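Local coordinates for protein berberine bridge enzyme-like 28 (Arabidopsis thaliana, PDB 5D79) that binds FAD, probably acts as a secreted flavin-dependent oxidoreductase of the berberine bridge enzyme family, and is involved in adaptation to salt stress, at residues R143-T149 against L240-L246; I202-V208 against Y224-R229; R134-L138 against E155-I160. One frame throughout, in Å; residues are numbered along the deposited sequence.

Interaction 1 of 3, residues R143-T149 against L240-L246; sequences RTGWVQT and LSWKVKL. With FAD (flavin-adenine dinucleotide), chain E; PO4 (phosphate ion), chain D.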
loop_
_atom_site.group_PDB
_atom_site.type_symbol
_atom_site.label_atom_id
_atom_site.label_comp_id
_atom_site.label_asym_id
_atom_site.label_seq_id
_atom_site.Cartn_x
_atom_site.Cartn_y
_atom_site.Cartn_z
ATOM N N ARG A 143 -11.078 22.492 1.139
ATOM C CA ARG A 143 -10.120 21.449 1.530
ATOM C C ARG A 143 -10.658 20.042 1.382
ATOM O O ARG A 143 -10.441 19.193 2.239
ATOM C CB ARG A 143 -9.659 21.659 2.973
ATOM C CG ARG A 143 -8.767 22.865 3.142
ATOM C CD ARG A 143 -8.437 23.119 4.595
ATOM N NE ARG A 143 -7.526 24.248 4.738
ATOM C CZ ARG A 143 -7.820 25.491 4.369
ATOM N NH1 ARG A 143 -9.000 25.774 3.823
ATOM N NH2 ARG A 143 -6.923 26.451 4.540
ATOM N N THR A 144 -11.357 19.804 0.286
ATOM C CA THR A 144 -11.867 18.479 -0.027
ATOM C C THR A 144 -11.608 18.184 -1.493
ATOM O O THR A 144 -11.189 19.057 -2.246
ATOM C CB THR A 144 -13.393 18.341 0.273
ATOM O OG1 THR A 144 -14.145 19.324 -0.461
ATOM C CG2 THR A 144 -13.656 18.491 1.760
ATOM N N GLY A 145 -11.854 16.950 -1.897
ATOM C CA GLY A 145 -11.837 16.620 -3.303
ATOM C C GLY A 145 -12.391 15.238 -3.502
ATOM O O GLY A 145 -12.297 14.395 -2.621
ATOM N N TRP A 146 -12.980 14.993 -4.656
ATOM C CA TRP A 146 -13.353 13.629 -4.976
ATOM C C TRP A 146 -12.270 13.003 -5.845
ATOM O O TRP A 146 -11.723 13.641 -6.750
ATOM C CB TRP A 146 -14.715 13.580 -5.657
ATOM C CG TRP A 146 -15.846 13.650 -4.685
ATOM C CD1 TRP A 146 -16.497 14.778 -4.254
ATOM C CD2 TRP A 146 -16.461 12.550 -4.008
ATOM N NE1 TRP A 146 -17.485 14.444 -3.354
ATOM C CE2 TRP A 146 -17.482 13.081 -3.183
ATOM C CE3 TRP A 146 -16.248 11.163 -4.015
ATOM C CZ2 TRP A 146 -18.290 12.271 -2.374
ATOM C CZ3 TRP A 146 -17.052 10.361 -3.212
ATOM C CH2 TRP A 146 -18.059 10.919 -2.404
ATOM N N VAL A 147 -11.927 11.761 -5.541
ATOM C CA VAL A 147 -10.873 11.083 -6.272
ATOM C C VAL A 147 -11.346 9.715 -6.720
ATOM O O VAL A 147 -11.481 8.808 -5.899
ATOM C CB VAL A 147 -9.598 10.918 -5.420
ATOM C CG1 VAL A 147 -8.406 10.526 -6.318
ATOM C CG2 VAL A 147 -9.312 12.193 -4.635
ATOM N N GLN A 148 -11.597 9.575 -8.018
ATOM C CA GLN A 148 -11.987 8.295 -8.589
ATOM C C GLN A 148 -10.874 7.273 -8.411
ATOM O O GLN A 148 -9.693 7.582 -8.579
ATOM C CB GLN A 148 -12.337 8.439 -10.065
ATOM C CG GLN A 148 -13.523 9.338 -10.330
ATOM C CD GLN A 148 -14.142 9.076 -11.692
ATOM O OE1 GLN A 148 -13.442 8.810 -12.655
ATOM N NE2 GLN A 148 -15.464 9.133 -11.766
ATOM N N THR A 149 -11.267 6.047 -8.085
ATOM C CA THR A 149 -10.338 5.018 -7.620
ATOM C C THR A 149 -9.331 4.497 -8.657
ATOM O O THR A 149 -8.423 3.734 -8.313
ATOM C CB THR A 149 -11.126 3.819 -7.076
ATOM O OG1 THR A 149 -12.176 3.497 -7.996
ATOM C CG2 THR A 149 -11.721 4.164 -5.710
ATOM N N LEU A 240 -15.816 3.215 -6.036
ATOM C CA LEU A 240 -15.780 4.021 -7.242
ATOM C C LEU A 240 -14.998 5.312 -7.047
ATOM O O LEU A 240 -14.325 5.794 -7.977
ATOM C CB LEU A 240 -17.198 4.339 -7.702
ATOM C CG LEU A 240 -18.036 3.174 -8.225
ATOM C CD1 LEU A 240 -19.399 3.693 -8.638
ATOM C CD2 LEU A 240 -17.347 2.452 -9.379
ATOM N N SER A 241 -15.080 5.867 -5.838
ATOM C CA SER A 241 -14.498 7.177 -5.592
ATOM C C SER A 241 -14.244 7.424 -4.103
ATOM O O SER A 241 -14.934 6.869 -3.249
ATOM C CB SER A 241 -15.418 8.250 -6.173
ATOM O OG SER A 241 -14.716 9.454 -6.372
ATOM N N TRP A 242 -13.231 8.234 -3.802
ATOM C CA TRP A 242 -12.962 8.675 -2.431
ATOM C C TRP A 242 -13.262 10.157 -2.320
ATOM O O TRP A 242 -12.945 10.918 -3.239
ATOM C CB TRP A 242 -11.499 8.460 -2.015
ATOM C CG TRP A 242 -10.961 7.073 -2.067
ATOM C CD1 TRP A 242 -9.980 6.613 -2.894
ATOM C CD2 TRP A 242 -11.329 5.971 -1.229
ATOM N NE1 TRP A 242 -9.730 5.283 -2.644
ATOM C CE2 TRP A 242 -10.542 4.865 -1.624
ATOM C CE3 TRP A 242 -12.262 5.805 -0.197
ATOM C CZ2 TRP A 242 -10.651 3.612 -1.017
ATOM C CZ3 TRP A 242 -12.373 4.558 0.402
ATOM C CH2 TRP A 242 -11.571 3.475 -0.014
ATOM N N LYS A 243 -13.844 10.580 -1.202
ATOM C CA LYS A 243 -13.869 12.009 -0.890
ATOM C C LYS A 243 -12.813 12.278 0.164
ATOM O O LYS A 243 -12.965 11.884 1.316
ATOM C CB LYS A 243 -15.247 12.491 -0.412
ATOM C CG LYS A 243 -15.337 14.022 -0.372
ATOM C CD LYS A 243 -16.735 14.525 -0.062
ATOM C CE LYS A 243 -16.734 16.041 0.071
ATOM N NZ LYS A 243 -18.115 16.612 -0.042
ATOM N N VAL A 244 -11.730 12.929 -0.253
ATOM C CA VAL A 244 -10.592 13.163 0.624
ATOM C C VAL A 244 -10.695 14.477 1.395
ATOM O O VAL A 244 -11.357 15.428 0.974
ATOM C CB VAL A 244 -9.247 13.141 -0.168
ATOM C CG1 VAL A 244 -9.052 11.801 -0.844
ATOM C CG2 VAL A 244 -9.186 14.268 -1.186
ATOM N N LYS A 245 -10.049 14.501 2.554
ATOM C CA LYS A 245 -9.855 15.724 3.306
ATOM C C LYS A 245 -8.401 16.166 3.125
ATOM O O LYS A 245 -7.477 15.437 3.475
ATOM C CB LYS A 245 -10.188 15.507 4.787
ATOM C CG LYS A 245 -10.273 16.779 5.593
ATOM C CD LYS A 245 -11.334 17.695 5.013
ATOM C CE LYS A 245 -11.057 19.136 5.360
ATOM N NZ LYS A 245 -12.129 20.012 4.839
ATOM N N LEU A 246 -8.200 17.348 2.555
ATOM C CA LEU A 246 -6.851 17.875 2.342
ATOM C C LEU A 246 -6.284 18.474 3.632
ATOM O O LEU A 246 -7.000 19.120 4.388
ATOM C CB LEU A 246 -6.857 18.917 1.221
ATOM C CG LEU A 246 -7.355 18.421 -0.150
ATOM C CD1 LEU A 246 -7.362 19.534 -1.201
ATOM C CD2 LEU A 246 -6.563 17.199 -0.649
HETATM P PA FAD E . -4.173 -3.077 -6.989
HETATM O O1A FAD E . -3.451 -4.359 -7.321
HETATM O O2A FAD E . -4.880 -2.475 -8.182
HETATM O O5B FAD E . -5.187 -3.333 -5.758
HETATM C C5B FAD E . -4.775 -4.046 -4.599
HETATM C C4B FAD E . -5.953 -4.664 -3.834
HETATM O O4B FAD E . -6.968 -3.689 -3.672
HETATM C C3B FAD E . -6.558 -5.833 -4.598
HETATM O O3B FAD E . -6.998 -6.845 -3.717
HETATM C C2B FAD E . -7.726 -5.194 -5.328
HETATM O O2B FAD E . -8.769 -6.114 -5.594
HETATM C C1B FAD E . -8.131 -4.057 -4.394
HETATM N N9A FAD E . -8.714 -2.881 -5.075
HETATM C C8A FAD E . -8.111 -1.996 -5.941
HETATM N N7A FAD E . -9.026 -1.060 -6.303
HETATM C C5A FAD E . -10.200 -1.331 -5.685
HETATM C C6A FAD E . -11.452 -0.717 -5.692
HETATM N N6A FAD E . -11.615 0.494 -6.212
HETATM N N1A FAD E . -12.478 -1.247 -4.933
HETATM C C2A FAD E . -12.262 -2.371 -4.167
HETATM N N3A FAD E . -11.020 -2.976 -4.168
HETATM C C4A FAD E . -10.008 -2.469 -4.909
HETATM N N1 FAD E . 1.915 0.968 0.635
HETATM C C2 FAD E . 2.109 1.848 1.686
HETATM O O2 FAD E . 1.161 2.186 2.404
HETATM N N3 FAD E . 3.378 2.367 1.914
HETATM C C4 FAD E . 4.453 2.017 1.114
HETATM O O4 FAD E . 5.535 2.584 1.275
HETATM C C4X FAD E . 4.249 1.146 0.043
HETATM N N5 FAD E . 5.264 0.876 -0.862
HETATM C C5X FAD E . 4.958 0.268 -2.070
HETATM C C6 FAD E . 5.890 0.202 -3.104
HETATM C C7 FAD E . 5.569 -0.420 -4.313
HETATM C C7M FAD E . 6.585 -0.495 -5.413
HETATM C C8 FAD E . 4.289 -0.942 -4.512
HETATM C C8M FAD E . 3.925 -1.637 -5.791
HETATM C C9 FAD E . 3.359 -0.879 -3.480
HETATM C C9A FAD E . 3.704 -0.322 -2.244
HETATM N N10 FAD E . 2.793 -0.288 -1.200
HETATM C C10 FAD E . 2.962 0.652 -0.203
HETATM C "C1'" FAD E . 1.604 -1.200 -1.198
HETATM C "C2'" FAD E . 0.379 -0.603 -1.864
HETATM O "O2'" FAD E . -0.083 0.484 -1.092
HETATM C "C3'" FAD E . -0.672 -1.703 -1.963
HETATM O "O3'" FAD E . -0.194 -2.696 -2.845
HETATM C "C4'" FAD E . -1.979 -1.196 -2.522
HETATM O "O4'" FAD E . -3.026 -2.039 -2.119
HETATM C "C5'" FAD E . -1.932 -1.256 -4.033
HETATM O "O5'" FAD E . -2.987 -0.478 -4.549
HETATM P P FAD E . -3.190 -0.471 -6.139
HETATM O O1P FAD E . -4.514 0.159 -6.483
HETATM O O2P FAD E . -2.052 0.241 -6.825
HETATM O O3P FAD E . -3.066 -2.055 -6.420
HETATM P P PO4 D . -16.827 10.910 -8.605
HETATM O O1 PO4 D . -15.799 11.086 -7.515
HETATM O O2 PO4 D . -18.093 11.622 -8.184
HETATM O O3 PO4 D . -16.291 11.488 -9.890
HETATM O O4 PO4 D . -17.104 9.441 -8.816
HETATM O O HOH W 1 -17.884 17.516 -2.535
#
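Strands 144-148 and 240-245 run antiparallel, their axes 4.4 Å apart at closest approach. Gly145 pairs with Val244 and Val147 with Trp242 as hydrogen-bonded pairs. Val147 N donates to Trp242 O at 2.7 Å, and Trp242 N to Val147 O at 2.8 Å. The ladder runs on at both ends, with Leu246 N to Arg143 O at 2.9 Å and Thr149 N to Leu240 O at 3.1 Å. On the face of Trp146 and Lys243, Lys243 CB sits over the Trp146 six-membered ring, 3.5 Å from its centroid, in a CH-pi contact. Lys243 NZ reaches a water at 2.7 Å. On the opposite face Val147 CG2 meets Val244 CG1 at 3.8 Å, and Trp242 NE1 bonds to Val179 O. Thr149, just past its strand, lays CG2 over the Trp242 five-membered ring. It belongs to the FAD pocket, its CB 3.5 Å from FAD N6A. The ladder thus joins two strands far apart in sequence, with a mixed, partly exposed face and a buried, mainly apolar one, and ends beside the adenine.

Interaction 2 of 3, residues I202-V208 against Y224-R229; sequences IIDALVV and YFWAIR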
loop_
_atom_site.group_PDB
_atom_site.type_symbol
_atom_site.label_atom_id
_atom_site.label_comp_id
_atom_site.label_asym_id
_atom_site.label_seq_id
_atom_site.Cartn_x
_atom_site.Cartn_y
_atom_site.Cartn_z
ATOM N N ILE A 202 -10.389 10.250 4.955
ATOM C CA ILE A 202 -11.434 10.105 3.958
ATOM C C ILE A 202 -12.795 10.333 4.607
ATOM O O ILE A 202 -13.106 9.748 5.645
ATOM C CB ILE A 202 -11.356 8.724 3.306
ATOM C CG1 ILE A 202 -10.085 8.657 2.448
ATOM C CG2 ILE A 202 -12.626 8.442 2.509
ATOM C CD1 ILE A 202 -9.580 7.276 2.165
ATOM N N ILE A 203 -13.597 11.202 4.005
ATOM C CA ILE A 203 -14.800 11.685 4.665
ATOM C C ILE A 203 -16.110 11.275 3.982
ATOM O O ILE A 203 -17.190 11.512 4.511
ATOM C CB ILE A 203 -14.750 13.218 4.784
ATOM C CG1 ILE A 203 -14.446 13.841 3.430
ATOM C CG2 ILE A 203 -13.695 13.645 5.798
ATOM C CD1 ILE A 203 -14.578 15.350 3.413
ATOM N N ASP A 204 -16.007 10.665 2.806
ATOM C CA ASP A 204 -17.159 10.122 2.071
ATOM C C ASP A 204 -16.588 9.249 0.959
ATOM O O ASP A 204 -15.391 9.307 0.685
ATOM C CB ASP A 204 -18.066 11.231 1.501
ATOM C CG ASP A 204 -19.465 10.724 1.097
ATOM O OD1 ASP A 204 -19.629 9.523 0.792
ATOM O OD2 ASP A 204 -20.410 11.540 1.070
ATOM N N ALA A 205 -17.428 8.444 0.323
ATOM C CA ALA A 205 -16.959 7.531 -0.706
ATOM C C ALA A 205 -18.127 7.002 -1.486
ATOM O O ALA A 205 -19.249 7.031 -1.013
ATOM C CB ALA A 205 -16.179 6.381 -0.088
ATOM N N LEU A 206 -17.859 6.521 -2.690
ATOM C CA LEU A 206 -18.875 5.835 -3.474
ATOM C C LEU A 206 -18.453 4.388 -3.635
ATOM O O LEU A 206 -17.314 4.120 -4.009
ATOM C CB LEU A 206 -19.062 6.486 -4.850
ATOM C CG LEU A 206 -19.467 7.955 -4.923
ATOM C CD1 LEU A 206 -19.391 8.435 -6.359
ATOM C CD2 LEU A 206 -20.851 8.145 -4.368
ATOM N N VAL A 207 -19.356 3.458 -3.347
ATOM C CA VAL A 207 -19.055 2.045 -3.542
ATOM C C VAL A 207 -20.228 1.321 -4.241
ATOM O O VAL A 207 -21.397 1.624 -3.999
ATOM C CB VAL A 207 -18.699 1.371 -2.176
ATOM C CG1 VAL A 207 -19.868 1.444 -1.211
ATOM C CG2 VAL A 207 -18.241 -0.074 -2.364
ATOM N N VAL A 208 -19.913 0.396 -5.144
ATOM C CA VAL A 208 -20.929 -0.498 -5.688
ATOM C C VAL A 208 -20.926 -1.794 -4.883
ATOM O O VAL A 208 -19.890 -2.465 -4.786
ATOM C CB VAL A 208 -20.703 -0.805 -7.179
ATOM C CG1 VAL A 208 -21.622 -1.946 -7.653
ATOM C CG2 VAL A 208 -20.903 0.454 -8.016
ATOM N N TYR A 224 -20.226 0.055 6.857
ATOM C CA TYR A 224 -19.679 -0.103 5.523
ATOM C C TYR A 224 -18.543 0.904 5.318
ATOM O O TYR A 224 -17.450 0.539 4.864
ATOM C CB TYR A 224 -20.788 0.083 4.480
ATOM C CG TYR A 224 -20.626 -0.691 3.177
ATOM C CD1 TYR A 224 -19.363 -0.997 2.649
ATOM C CD2 TYR A 224 -21.750 -1.101 2.466
ATOM C CE1 TYR A 224 -19.242 -1.696 1.455
ATOM C CE2 TYR A 224 -21.638 -1.792 1.281
ATOM C CZ TYR A 224 -20.391 -2.087 0.774
ATOM O OH TYR A 224 -20.330 -2.784 -0.414
ATOM N N PHE A 225 -18.811 2.167 5.662
ATOM C CA PHE A 225 -17.836 3.252 5.509
ATOM C C PHE A 225 -16.551 2.997 6.295
ATOM O O PHE A 225 -15.462 3.440 5.932
ATOM C CB PHE A 225 -18.446 4.588 5.946
ATOM C CG PHE A 225 -17.571 5.773 5.638
ATOM C CD1 PHE A 225 -17.355 6.167 4.324
ATOM C CD2 PHE A 225 -16.953 6.482 6.656
ATOM C CE1 PHE A 225 -16.533 7.244 4.033
ATOM C CE2 PHE A 225 -16.135 7.558 6.372
ATOM C CZ PHE A 225 -15.923 7.942 5.060
ATOM N N TRP A 226 -16.686 2.272 7.388
ATOM C CA TRP A 226 -15.548 1.960 8.226
ATOM C C TRP A 226 -14.711 0.875 7.547
ATOM O O TRP A 226 -13.497 1.023 7.379
ATOM C CB TRP A 226 -16.050 1.542 9.618
ATOM C CG TRP A 226 -15.034 1.041 10.586
ATOM C CD1 TRP A 226 -14.316 1.781 11.480
ATOM C CD2 TRP A 226 -14.657 -0.324 10.797
ATOM N NE1 TRP A 226 -13.495 0.963 12.215
ATOM C CE2 TRP A 226 -13.688 -0.336 11.815
ATOM C CE3 TRP A 226 -15.032 -1.535 10.213
ATOM C CZ2 TRP A 226 -13.095 -1.516 12.263
ATOM C CZ3 TRP A 226 -14.448 -2.699 10.658
ATOM C CH2 TRP A 226 -13.492 -2.685 11.670
ATOM N N ALA A 227 -15.380 -0.187 7.109
ATOM C CA ALA A 227 -14.706 -1.364 6.571
ATOM C C ALA A 227 -13.860 -1.053 5.340
ATOM O O ALA A 227 -12.777 -1.613 5.176
ATOM C CB ALA A 227 -15.724 -2.440 6.244
ATOM N N ILE A 228 -14.344 -0.161 4.482
ATOM C CA ILE A 228 -13.624 0.140 3.244
ATOM C C ILE A 228 -12.380 0.990 3.496
ATOM O O ILE A 228 -11.516 1.093 2.628
ATOM C CB ILE A 228 -14.532 0.856 2.196
ATOM C CG1 ILE A 228 -15.106 2.160 2.755
ATOM C CG2 ILE A 228 -15.655 -0.053 1.759
ATOM C CD1 ILE A 228 -15.908 2.952 1.742
ATOM N N ARG A 229 -12.275 1.587 4.683
ATOM C CA ARG A 229 -11.138 2.455 4.981
ATOM C C ARG A 229 -10.039 1.745 5.766
ATOM O O ARG A 229 -9.625 2.220 6.833
ATOM C CB ARG A 229 -11.595 3.696 5.749
ATOM C CG ARG A 229 -12.409 4.675 4.912
ATOM C CD ARG A 229 -12.846 5.858 5.765
ATOM N NE ARG A 229 -13.825 5.450 6.775
ATOM C CZ ARG A 229 -13.856 5.903 8.022
ATOM N NH1 ARG A 229 -12.960 6.787 8.433
ATOM N NH2 ARG A 229 -14.786 5.468 8.855
#
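Phe225 gives up the most surface to this contact. Its CA-to-CB bond points sideways, but the ring reaches in to the backbone of strand 202-208. Phe225 CZ lies 3.4 Å from Ile202 O and 3.5 Å from Asp204 N. Ile202 O and Ala205 N meet the ring at its edge. The small Ala205 side chain is consistent with so close an approach, and its CB is 4.2 Å from Phe225 CE1 and 3.9 Å from Ile228 CD1. Val207 is the next most covered residue. Its CG1 sits over one face of the Tyr224 ring, 4.1 Å from Tyr224 CZ. The hydroxyl of Tyr224 bonds to Phe236 O. Here helix 222-227 packs against one face of the antiparallel sheet in the PCMH-type FAD-binding domain. Ile202, Ala205 and Val207 all point toward it, while Leu206 points away. Ile202 closes the other end: its CG2 is 4.2 Å from Phe225 CZ, and its CB is 4.1 Å from Arg229 CD. Arg229 NE donates back to Phe225 O at 2.7 Å. Met220 of helix 217-220 also touches Val207, Phe225 and Ile228.

Interaction 3 of 3, residues R134-L138 against E155-I160; sequences RSISL and ELYYEI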
loop_
_atom_site.group_PDB
_atom_site.type_symbol
_atom_site.label_atom_id
_atom_site.label_comp_id
_atom_site.label_asym_id
_atom_site.label_seq_id
_atom_site.Cartn_x
_atom_site.Cartn_y
_atom_site.Cartn_z
ATOM N N ARG A 134 -10.411 7.843 -13.357
ATOM C CA ARG A 134 -9.344 8.407 -12.543
ATOM C C ARG A 134 -9.474 9.917 -12.407
ATOM O O ARG A 134 -8.481 10.622 -12.196
ATOM C CB ARG A 134 -7.979 8.049 -13.135
ATOM C CG ARG A 134 -7.770 8.481 -14.564
ATOM C CD ARG A 134 -6.394 8.065 -15.032
ATOM N NE ARG A 134 -6.407 7.603 -16.413
ATOM C CZ ARG A 134 -5.316 7.392 -17.143
ATOM N NH1 ARG A 134 -5.430 6.962 -18.393
ATOM N NH2 ARG A 134 -4.115 7.619 -16.626
ATOM N N SER A 135 -10.702 10.409 -12.520
ATOM C CA SER A 135 -10.955 11.842 -12.472
ATOM C C SER A 135 -10.769 12.394 -11.064
ATOM O O SER A 135 -11.284 11.828 -10.097
ATOM C CB SER A 135 -12.364 12.150 -12.976
ATOM O OG SER A 135 -12.504 11.785 -14.341
ATOM N N ILE A 136 -10.035 13.499 -10.957
ATOM C CA ILE A 136 -9.766 14.126 -9.672
ATOM C C ILE A 136 -10.268 15.558 -9.637
ATOM O O ILE A 136 -9.776 16.422 -10.347
ATOM C CB ILE A 136 -8.258 14.117 -9.332
ATOM C CG1 ILE A 136 -7.728 12.678 -9.315
ATOM C CG2 ILE A 136 -8.012 14.791 -7.980
ATOM C CD1 ILE A 136 -6.224 12.553 -9.335
ATOM N N SER A 137 -11.246 15.811 -8.792
ATOM C CA SER A 137 -11.777 17.146 -8.670
ATOM C C SER A 137 -11.673 17.626 -7.227
ATOM O O SER A 137 -12.395 17.152 -6.335
ATOM C CB SER A 137 -13.219 17.176 -9.159
ATOM O OG SER A 137 -13.347 16.436 -10.358
ATOM N N LEU A 138 -10.755 18.561 -7.000
ATOM C CA LEU A 138 -10.537 19.128 -5.681
ATOM C C LEU A 138 -11.347 20.398 -5.474
ATOM O O LEU A 138 -11.746 21.064 -6.429
ATOM C CB LEU A 138 -9.056 19.429 -5.477
ATOM C CG LEU A 138 -8.120 18.307 -5.914
ATOM C CD1 LEU A 138 -6.671 18.756 -5.769
ATOM C CD2 LEU A 138 -8.401 17.049 -5.107
ATOM N N GLU A 155 -0.894 10.979 -9.427
ATOM C CA GLU A 155 -1.808 11.878 -10.125
ATOM C C GLU A 155 -2.484 12.806 -9.115
ATOM O O GLU A 155 -2.638 14.011 -9.360
ATOM C CB GLU A 155 -2.851 11.086 -10.934
ATOM C CG GLU A 155 -2.286 10.392 -12.177
ATOM C CD GLU A 155 -3.148 9.224 -12.691
ATOM O OE1 GLU A 155 -4.175 8.879 -12.060
ATOM O OE2 GLU A 155 -2.775 8.645 -13.734
ATOM N N LEU A 156 -2.878 12.241 -7.977
ATOM C CA LEU A 156 -3.510 13.022 -6.925
ATOM C C LEU A 156 -2.550 14.098 -6.406
ATOM O O LEU A 156 -2.907 15.282 -6.294
ATOM C CB LEU A 156 -3.964 12.117 -5.783
ATOM C CG LEU A 156 -4.454 12.887 -4.565
ATOM C CD1 LEU A 156 -5.709 13.669 -4.916
ATOM C CD2 LEU A 156 -4.699 11.940 -3.407
ATOM N N TYR A 157 -1.333 13.668 -6.093
ATOM C CA TYR A 157 -0.283 14.575 -5.667
ATOM C C TYR A 157 -0.125 15.729 -6.647
ATOM O O TYR A 157 -0.039 16.897 -6.250
ATOM C CB TYR A 157 1.037 13.822 -5.533
ATOM C CG TYR A 157 1.088 12.913 -4.343
ATOM C CD1 TYR A 157 0.191 13.062 -3.299
ATOM C CD2 TYR A 157 2.036 11.898 -4.254
ATOM C CE1 TYR A 157 0.240 12.221 -2.193
ATOM C CE2 TYR A 157 2.097 11.059 -3.149
ATOM C CZ TYR A 157 1.198 11.234 -2.128
ATOM O OH TYR A 157 1.239 10.417 -1.032
ATOM N N TYR A 158 -0.097 15.387 -7.930
ATOM C CA TYR A 158 0.144 16.359 -8.989
ATOM C C TYR A 158 -0.959 17.396 -9.030
ATOM O O TYR A 158 -0.704 18.582 -9.205
ATOM C CB TYR A 158 0.256 15.657 -10.339
ATOM C CG TYR A 158 0.591 16.572 -11.482
ATOM C CD1 TYR A 158 1.862 17.136 -11.599
ATOM C CD2 TYR A 158 -0.353 16.863 -12.461
ATOM C CE1 TYR A 158 2.178 17.968 -12.661
ATOM C CE2 TYR A 158 -0.046 17.692 -13.525
ATOM C CZ TYR A 158 1.217 18.242 -13.621
ATOM O OH TYR A 158 1.510 19.067 -14.682
ATOM N N GLU A 159 -2.190 16.938 -8.854
ATOM C CA GLU A 159 -3.348 17.815 -8.942
ATOM C C GLU A 159 -3.327 18.835 -7.793
ATOM O O GLU A 159 -3.481 20.039 -8.005
ATOM C CB GLU A 159 -4.624 16.962 -8.951
ATOM C CG GLU A 159 -5.928 17.703 -9.214
ATOM C CD GLU A 159 -5.955 18.489 -10.519
ATOM O OE1 GLU A 159 -5.363 18.045 -11.545
ATOM O OE2 GLU A 159 -6.595 19.567 -10.494
ATOM N N ILE A 160 -3.102 18.334 -6.583
ATOM C CA ILE A 160 -2.874 19.171 -5.413
ATOM C C ILE A 160 -1.684 20.122 -5.584
ATOM O O ILE A 160 -1.844 21.340 -5.542
ATOM C CB ILE A 160 -2.618 18.316 -4.178
ATOM C CG1 ILE A 160 -3.795 17.374 -3.929
ATOM C CG2 ILE A 160 -2.358 19.207 -2.985
ATOM C CD1 ILE A 160 -3.531 16.337 -2.860
HETATM O O HOH W 2 -5.916 11.124 -12.746
HETATM O O HOH W 3 -9.358 19.587 -9.488
#
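Two bumps on strand 136-138, Ile136 and Leu138, fit against helix 155-160. The strand and helix axes are 9.4 Å apart and 35° from parallel. Ile136 presses its CD1 against the helix backbone, 3.6 Å from Leu156 N. Its CG2 lies between Leu156 CD1 at 4.0 Å and Glu159 CG at 3.8 Å. Leu138 fills the next hollow, one turn on. Its CD1 is 3.7 Å from both Glu159 CG and Ile160 CG1, so the methylene part of Glu159 serves as apolar wall. The Glu159 carboxylate is hydrated: OE2 accepts from a water that also takes the bond from Leu138 N. At the other end Arg134 NH2 forms a salt bridge with Glu155 OE2 at 3.3 Å, with a weak hydrogen bond in it. Glu155 has further partners in Arg358 and Thr152 N. A second water donates to Arg134 O and, weakly, to Glu155 OE1. Val147 of the adjoining strand touches Ile136 and Leu156. This is a helix packed on the antiparallel sheet of the PCMH-type FAD-binding domain.

In the fold
From the N terminus, segment 134-138 comes first and leads through a short turn into 143-149. The chain then enters helix 153-163, which returns to 134-138 and closes interaction 3. Segment 143-149 lies inside that loop and pairs first with its neighbour 136-139. Its second partner, 240-246, comes much later, so interactions 1 and 3 cross. Between 143-149 and 240-246 in sequence, strand 202-208 is covered by helix 222-227. This closes interaction 2, which falls wholly within the long loop of interaction 1 and follows interaction 3 in series. In the sheet, 136-139, 144-148, 238-248 and 202-208 are successive neighbours. Interaction 1 therefore pairs the two strands between the helix-covered ones, all within the PCMH-type FAD-binding domain.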